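Periplasmic cell division protein (SufI) (Aquifex aeolicus, PDB 6SYY) probably oxidises its substrates as a multicopper oxidase, binding four copper ions, three of them around a bound oxygen atom. Local coordinates at residues G100-D106 against S143-I149; A310-I316 against E365-D371. All blocks are in the same frame, centred on the assembly; numbering follows the deposited sequence.

Interaction 1: residues G100-D106 against S143-I149; sequences GQTFSAD and SYPDFTI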
# COMPACT_ATOMS: atom_id res chain seq x y z
N GLY A 100 -7.92 3.73 18.37
CA GLY A 100 -8.44 3.34 19.66
C GLY A 100 -9.75 2.59 19.61
O GLY A 100 -10.15 2.02 20.63
N GLN A 101 -10.41 2.56 18.46
CA GLN A 101 -11.68 1.85 18.35
C GLN A 101 -11.46 0.35 18.22
O GLN A 101 -10.37 -0.13 17.90
CB GLN A 101 -12.48 2.36 17.15
CG GLN A 101 -12.05 1.74 15.83
CD GLN A 101 -13.00 2.07 14.70
OE1 GLN A 101 -12.93 3.15 14.11
NE2 GLN A 101 -13.89 1.14 14.39
N THR A 102 -12.53 -0.41 18.47
CA THR A 102 -12.53 -1.84 18.24
C THR A 102 -12.93 -2.12 16.80
O THR A 102 -13.80 -1.46 16.24
CB THR A 102 -13.47 -2.56 19.21
OG1 THR A 102 -13.01 -2.37 20.55
CG2 THR A 102 -13.53 -4.05 18.91
N PHE A 103 -12.26 -3.10 16.19
CA PHE A 103 -12.43 -3.48 14.79
C PHE A 103 -12.97 -4.91 14.76
O PHE A 103 -12.24 -5.86 15.07
CB PHE A 103 -11.09 -3.36 14.06
CG PHE A 103 -11.15 -3.64 12.59
CD1 PHE A 103 -10.74 -4.87 12.09
CD2 PHE A 103 -11.57 -2.68 11.70
CE1 PHE A 103 -10.78 -5.14 10.73
CE2 PHE A 103 -11.62 -2.94 10.34
CZ PHE A 103 -11.22 -4.17 9.85
N SER A 104 -14.25 -5.06 14.41
CA SER A 104 -14.95 -6.34 14.43
C SER A 104 -15.39 -6.69 13.01
O SER A 104 -16.48 -6.31 12.58
CB SER A 104 -16.16 -6.28 15.37
OG SER A 104 -15.80 -5.79 16.64
N ALA A 105 -14.56 -7.43 12.28
CA ALA A 105 -14.81 -7.71 10.87
C ALA A 105 -15.02 -9.20 10.63
O ALA A 105 -14.33 -10.04 11.22
CB ALA A 105 -13.66 -7.21 9.99
N ASP A 106 -15.97 -9.51 9.75
CA ASP A 106 -16.17 -10.86 9.23
C ASP A 106 -15.95 -10.81 7.72
O ASP A 106 -16.59 -10.01 7.03
CB ASP A 106 -17.57 -11.40 9.52
CG ASP A 106 -17.97 -11.23 10.97
OD1 ASP A 106 -18.95 -10.49 11.23
OD2 ASP A 106 -17.30 -11.81 11.84
N SER A 143 -14.13 -15.02 10.60
CA SER A 143 -14.44 -14.03 11.62
C SER A 143 -13.14 -13.59 12.28
O SER A 143 -12.53 -14.37 13.02
CB SER A 143 -15.42 -14.60 12.64
OG SER A 143 -15.51 -13.75 13.77
N TYR A 144 -12.72 -12.37 12.00
CA TYR A 144 -11.53 -11.84 12.64
C TYR A 144 -11.83 -11.54 14.10
O TYR A 144 -12.75 -10.76 14.39
CB TYR A 144 -11.07 -10.56 11.94
CG TYR A 144 -10.61 -10.77 10.52
CD1 TYR A 144 -11.53 -10.84 9.47
CD2 TYR A 144 -9.26 -10.88 10.22
CE1 TYR A 144 -11.11 -11.02 8.17
CE2 TYR A 144 -8.83 -11.07 8.93
CZ TYR A 144 -9.76 -11.13 7.91
OH TYR A 144 -9.32 -11.32 6.62
N PRO A 145 -11.11 -12.13 15.05
CA PRO A 145 -11.28 -11.75 16.45
C PRO A 145 -11.13 -10.25 16.63
O PRO A 145 -10.32 -9.60 15.97
CB PRO A 145 -10.17 -12.52 17.17
CG PRO A 145 -9.88 -13.69 16.28
CD PRO A 145 -10.11 -13.21 14.88
N ASP A 146 -11.95 -9.69 17.53
CA ASP A 146 -11.88 -8.27 17.83
C ASP A 146 -10.45 -7.86 18.17
O ASP A 146 -9.71 -8.62 18.80
CB ASP A 146 -12.80 -7.93 19.01
CG ASP A 146 -14.27 -7.95 18.64
OD1 ASP A 146 -14.59 -8.24 17.47
OD2 ASP A 146 -15.11 -7.68 19.53
N PHE A 147 -10.07 -6.66 17.75
CA PHE A 147 -8.83 -6.07 18.22
C PHE A 147 -8.96 -4.55 18.16
O PHE A 147 -9.87 -4.01 17.53
CB PHE A 147 -7.61 -6.56 17.43
CG PHE A 147 -7.61 -6.15 15.99
CD1 PHE A 147 -8.35 -6.85 15.05
CD2 PHE A 147 -6.83 -5.08 15.56
CE1 PHE A 147 -8.34 -6.48 13.72
CE2 PHE A 147 -6.81 -4.71 14.23
CZ PHE A 147 -7.57 -5.41 13.30
N THR A 148 -8.05 -3.88 18.86
CA THR A 148 -8.04 -2.43 18.93
C THR A 148 -7.12 -1.85 17.86
O THR A 148 -5.99 -2.32 17.68
CB THR A 148 -7.59 -1.97 20.32
OG1 THR A 148 -8.43 -2.56 21.32
CG2 THR A 148 -7.65 -0.46 20.44
N ILE A 149 -7.60 -0.83 17.16
CA ILE A 149 -6.78 -0.09 16.21
C ILE A 149 -5.77 0.74 17.00
O ILE A 149 -6.16 1.66 17.72
CB ILE A 149 -7.62 0.79 15.29
CG1 ILE A 149 -8.65 -0.06 14.54
CG2 ILE A 149 -6.73 1.57 14.34
CD1 ILE A 149 -8.04 -1.23 13.80
O HOH W 1 -10.84 -4.50 20.93
O HOH W 2 -12.06 -8.04 13.63
O HOH W 3 -18.21 -13.37 13.66
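Residues 100-106 and 143-149 pair as irregular antiparallel strands in the first cupredoxin-like domain, joined by backbone bonds with a hydrophobic cluster on one face and polar side chains on the other. Gly100 N gives a bond to Ile149 O (2.8 Å), and Ile149 N returns a nearly straight one to Gln101 O. Phe103 N reaches Phe147 O at 2.9 Å. Beyond this, direct backbone bonding gives way to a water that accepts from Ala105 N (2.9 Å) and lies against Phe103 O and Tyr144 O; direct bonding resumes where Tyr144 N donates to Ala105 O.

On the apolar face, with CG anti to the backbone N (chi1 -177°), the Phe103 ring lies beside that of Phe147, their planes inclined at 58°. Phe103 CD1 comes within 3.3 Å of Phe147 CE1, while Phe103 CB lies over the face of the Phe147 ring in a CH-pi contact. Phe103 CB also meets Ile149 CD1 at 3.7 Å. An alanine here would keep CB but is likely to leave a gap beside Phe147 and take a stacking partner from Phe57 and an edge-to-face one from Trp119.

On the other face Ser104 OG makes a weak bond to Asp146 OD1 (2.9 Å), whose stronger partner is Arg62, outside both segments; Arg62 also forms a salt bridge with Asp106. A water links Thr102 OG1 with Thr148 OG1, and another joins Asp106 OD2 to Ser143 OG.

Strand 63-72 pairs in parallel with strand 102-110, Val63 bonding Ser104 and Asp106 through the backbone. Across the apolar face, Leu97 of strand 94-98 packs against both Phe103 and Ile149.

Interaction 2: residues A310-I316 against E365-D371; sequences ASVNDVI and EFRVTKD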
# COMPACT_ATOMS: atom_id res chain seq x y z
N ALA A 310 -0.50 27.50 -9.34
CA ALA A 310 -0.96 27.52 -10.71
C ALA A 310 -1.96 28.66 -10.94
O ALA A 310 -2.54 29.21 -10.00
CB ALA A 310 -1.60 26.18 -11.08
N SER A 311 -2.15 29.00 -12.20
CA SER A 311 -3.14 29.98 -12.60
C SER A 311 -4.40 29.28 -13.06
O SER A 311 -4.37 28.12 -13.49
CB SER A 311 -2.60 30.88 -13.72
OG SER A 311 -1.35 31.44 -13.36
N VAL A 312 -5.53 29.98 -12.96
CA VAL A 312 -6.76 29.46 -13.53
C VAL A 312 -6.53 29.17 -15.00
O VAL A 312 -5.87 29.95 -15.71
CB VAL A 312 -7.92 30.44 -13.31
CG1 VAL A 312 -9.20 29.92 -13.95
CG2 VAL A 312 -8.12 30.69 -11.82
N ASN A 313 -7.03 28.03 -15.46
CA ASN A 313 -6.92 27.44 -16.81
C ASN A 313 -5.63 26.65 -16.98
O ASN A 313 -5.43 26.09 -18.06
CB ASN A 313 -7.03 28.48 -17.94
CG ASN A 313 -8.37 29.17 -17.97
OD1 ASN A 313 -9.38 28.60 -17.56
ND2 ASN A 313 -8.38 30.41 -18.45
N ASP A 314 -4.77 26.57 -15.98
CA ASP A 314 -3.61 25.70 -16.09
C ASP A 314 -4.03 24.24 -16.05
O ASP A 314 -5.01 23.87 -15.40
CB ASP A 314 -2.61 25.98 -14.96
CG ASP A 314 -1.82 27.25 -15.19
OD1 ASP A 314 -2.00 27.89 -16.24
OD2 ASP A 314 -1.01 27.61 -14.31
N VAL A 315 -3.28 23.41 -16.76
CA VAL A 315 -3.40 21.96 -16.68
C VAL A 315 -2.10 21.42 -16.12
O VAL A 315 -1.01 21.74 -16.62
CB VAL A 315 -3.74 21.33 -18.04
CG1 VAL A 315 -5.19 21.63 -18.40
CG2 VAL A 315 -2.81 21.84 -19.12
N ILE A 316 -2.20 20.62 -15.06
CA ILE A 316 -1.04 20.04 -14.40
C ILE A 316 -1.09 18.54 -14.63
O ILE A 316 -2.09 17.89 -14.30
CB ILE A 316 -1.00 20.39 -12.90
CG1 ILE A 316 -0.60 21.85 -12.70
CG2 ILE A 316 -0.03 19.49 -12.17
CD1 ILE A 316 -1.72 22.83 -12.83
N GLU A 365 -4.42 14.03 -15.16
CA GLU A 365 -4.41 15.45 -15.50
C GLU A 365 -5.28 16.22 -14.51
O GLU A 365 -6.42 15.83 -14.26
CB GLU A 365 -4.89 15.67 -16.93
CG GLU A 365 -5.44 17.05 -17.21
CD GLU A 365 -6.10 17.14 -18.57
OE1 GLU A 365 -5.52 16.59 -19.54
OE2 GLU A 365 -7.19 17.75 -18.68
N PHE A 366 -4.73 17.29 -13.96
CA PHE A 366 -5.47 18.21 -13.10
C PHE A 366 -5.72 19.50 -13.87
O PHE A 366 -4.80 20.05 -14.49
CB PHE A 366 -4.71 18.51 -11.81
CG PHE A 366 -4.55 17.32 -10.92
CD1 PHE A 366 -5.57 16.93 -10.07
CD2 PHE A 366 -3.37 16.59 -10.93
CE1 PHE A 366 -5.42 15.84 -9.25
CE2 PHE A 366 -3.21 15.50 -10.11
CZ PHE A 366 -4.24 15.12 -9.27
N ARG A 367 -6.95 19.98 -13.82
CA ARG A 367 -7.35 21.22 -14.48
C ARG A 367 -7.73 22.22 -13.41
O ARG A 367 -8.74 22.04 -12.71
CB ARG A 367 -8.51 20.97 -15.44
CG ARG A 367 -8.35 19.76 -16.34
CD ARG A 367 -9.70 19.16 -16.66
NE ARG A 367 -9.68 18.28 -17.82
CZ ARG A 367 -10.77 17.85 -18.44
NH1 ARG A 367 -11.97 18.21 -17.99
NH2 ARG A 367 -10.68 17.05 -19.50
N VAL A 368 -6.92 23.26 -13.26
CA VAL A 368 -7.21 24.35 -12.34
C VAL A 368 -8.30 25.22 -12.95
O VAL A 368 -8.01 26.15 -13.71
CB VAL A 368 -5.94 25.16 -12.02
CG1 VAL A 368 -6.22 26.23 -10.98
CG2 VAL A 368 -4.84 24.24 -11.56
N THR A 369 -9.56 24.93 -12.62
CA THR A 369 -10.69 25.55 -13.30
C THR A 369 -11.28 26.73 -12.55
O THR A 369 -11.97 27.55 -13.17
CB THR A 369 -11.80 24.51 -13.54
OG1 THR A 369 -12.12 23.86 -12.31
CG2 THR A 369 -11.34 23.47 -14.55
N LYS A 370 -11.02 26.86 -11.25
CA LYS A 370 -11.66 27.89 -10.44
C LYS A 370 -10.64 28.52 -9.50
O LYS A 370 -9.75 27.84 -8.98
CB LYS A 370 -12.82 27.32 -9.61
CG LYS A 370 -14.02 26.88 -10.42
CD LYS A 370 -15.12 26.36 -9.51
CE LYS A 370 -15.50 27.39 -8.46
NZ LYS A 370 -16.62 26.93 -7.61
N ASP A 371 -10.79 29.82 -9.29
CA ASP A 371 -10.06 30.51 -8.24
C ASP A 371 -10.73 30.27 -6.89
O ASP A 371 -11.83 29.73 -6.81
CB ASP A 371 -9.98 32.01 -8.54
CG ASP A 371 -8.71 32.65 -8.01
OD1 ASP A 371 -8.05 32.05 -7.14
OD2 ASP A 371 -8.37 33.77 -8.46
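Val368 carries the apolar part of this contact, pushing its two methyls into the bend made by residues 310-316. With CG1 anti to the backbone N (chi1 -175°), that methyl rests against Ser311 O (3.6 Å), while CG2 packs against Ala310 CB and Ile316 CD1, 3.8 and 3.7 Å away. Both its backbone N and O are held by the turn: Val368 O accepts from Asn313 N (2.7 Å), and Val368 N donates to Asp314 O. Past the non-hydrogen-bonded pair Val315-Arg367, Ile316 and Phe366 exchange two 2.7 Å N-to-O bonds; Ile316 O also sits at the edge of the Phe366 ring. At the opposite end the Val312 side chain crosses that of Asp371 at about a right angle, its CG2 4.0 Å from Asp371 CB.

The bend is a type II turn from Ser311 to Asp314, closed by Asp314 N to Ser311 O. Asp314 OD2 braces it further by accepting Ser311 N from above the carboxylate plane, and this charge has a second partner in Arg267. Arg367 NE forms a straight salt bridge to Glu365 OE2 (2.7 Å) in its guanidinium plane, and the arginine also makes a cation-pi contact with Tyr240.

The contact thus starts the antiparallel pairing of strand 315-321 with strand 361-370; strand 239-244 flanks the latter in parallel, and strand 261-267 borders the former, with Leu265 against Ile316.

Interaction 1 and interaction 2 are separate antiparallel strand pairings, met in series along the chain, with centres 42 Å apart and nearest atoms about 27 Å apart. Interaction 1 belongs to the copper side of the molecule: the Tyr144 side chain lies about 7 Å from that of His118 and about 8 Å from that of His161, both copper ligands, and about 11 Å from a bound copper ion. The tyrosine hydroxyl bonds Ile117 O, next to His118 in sequence, a link consistent with a place just behind the copper ligands. Interaction 2 lies away from the copper sites, its centre about 29 Å from that of the chain, against 20 Å for interaction 1.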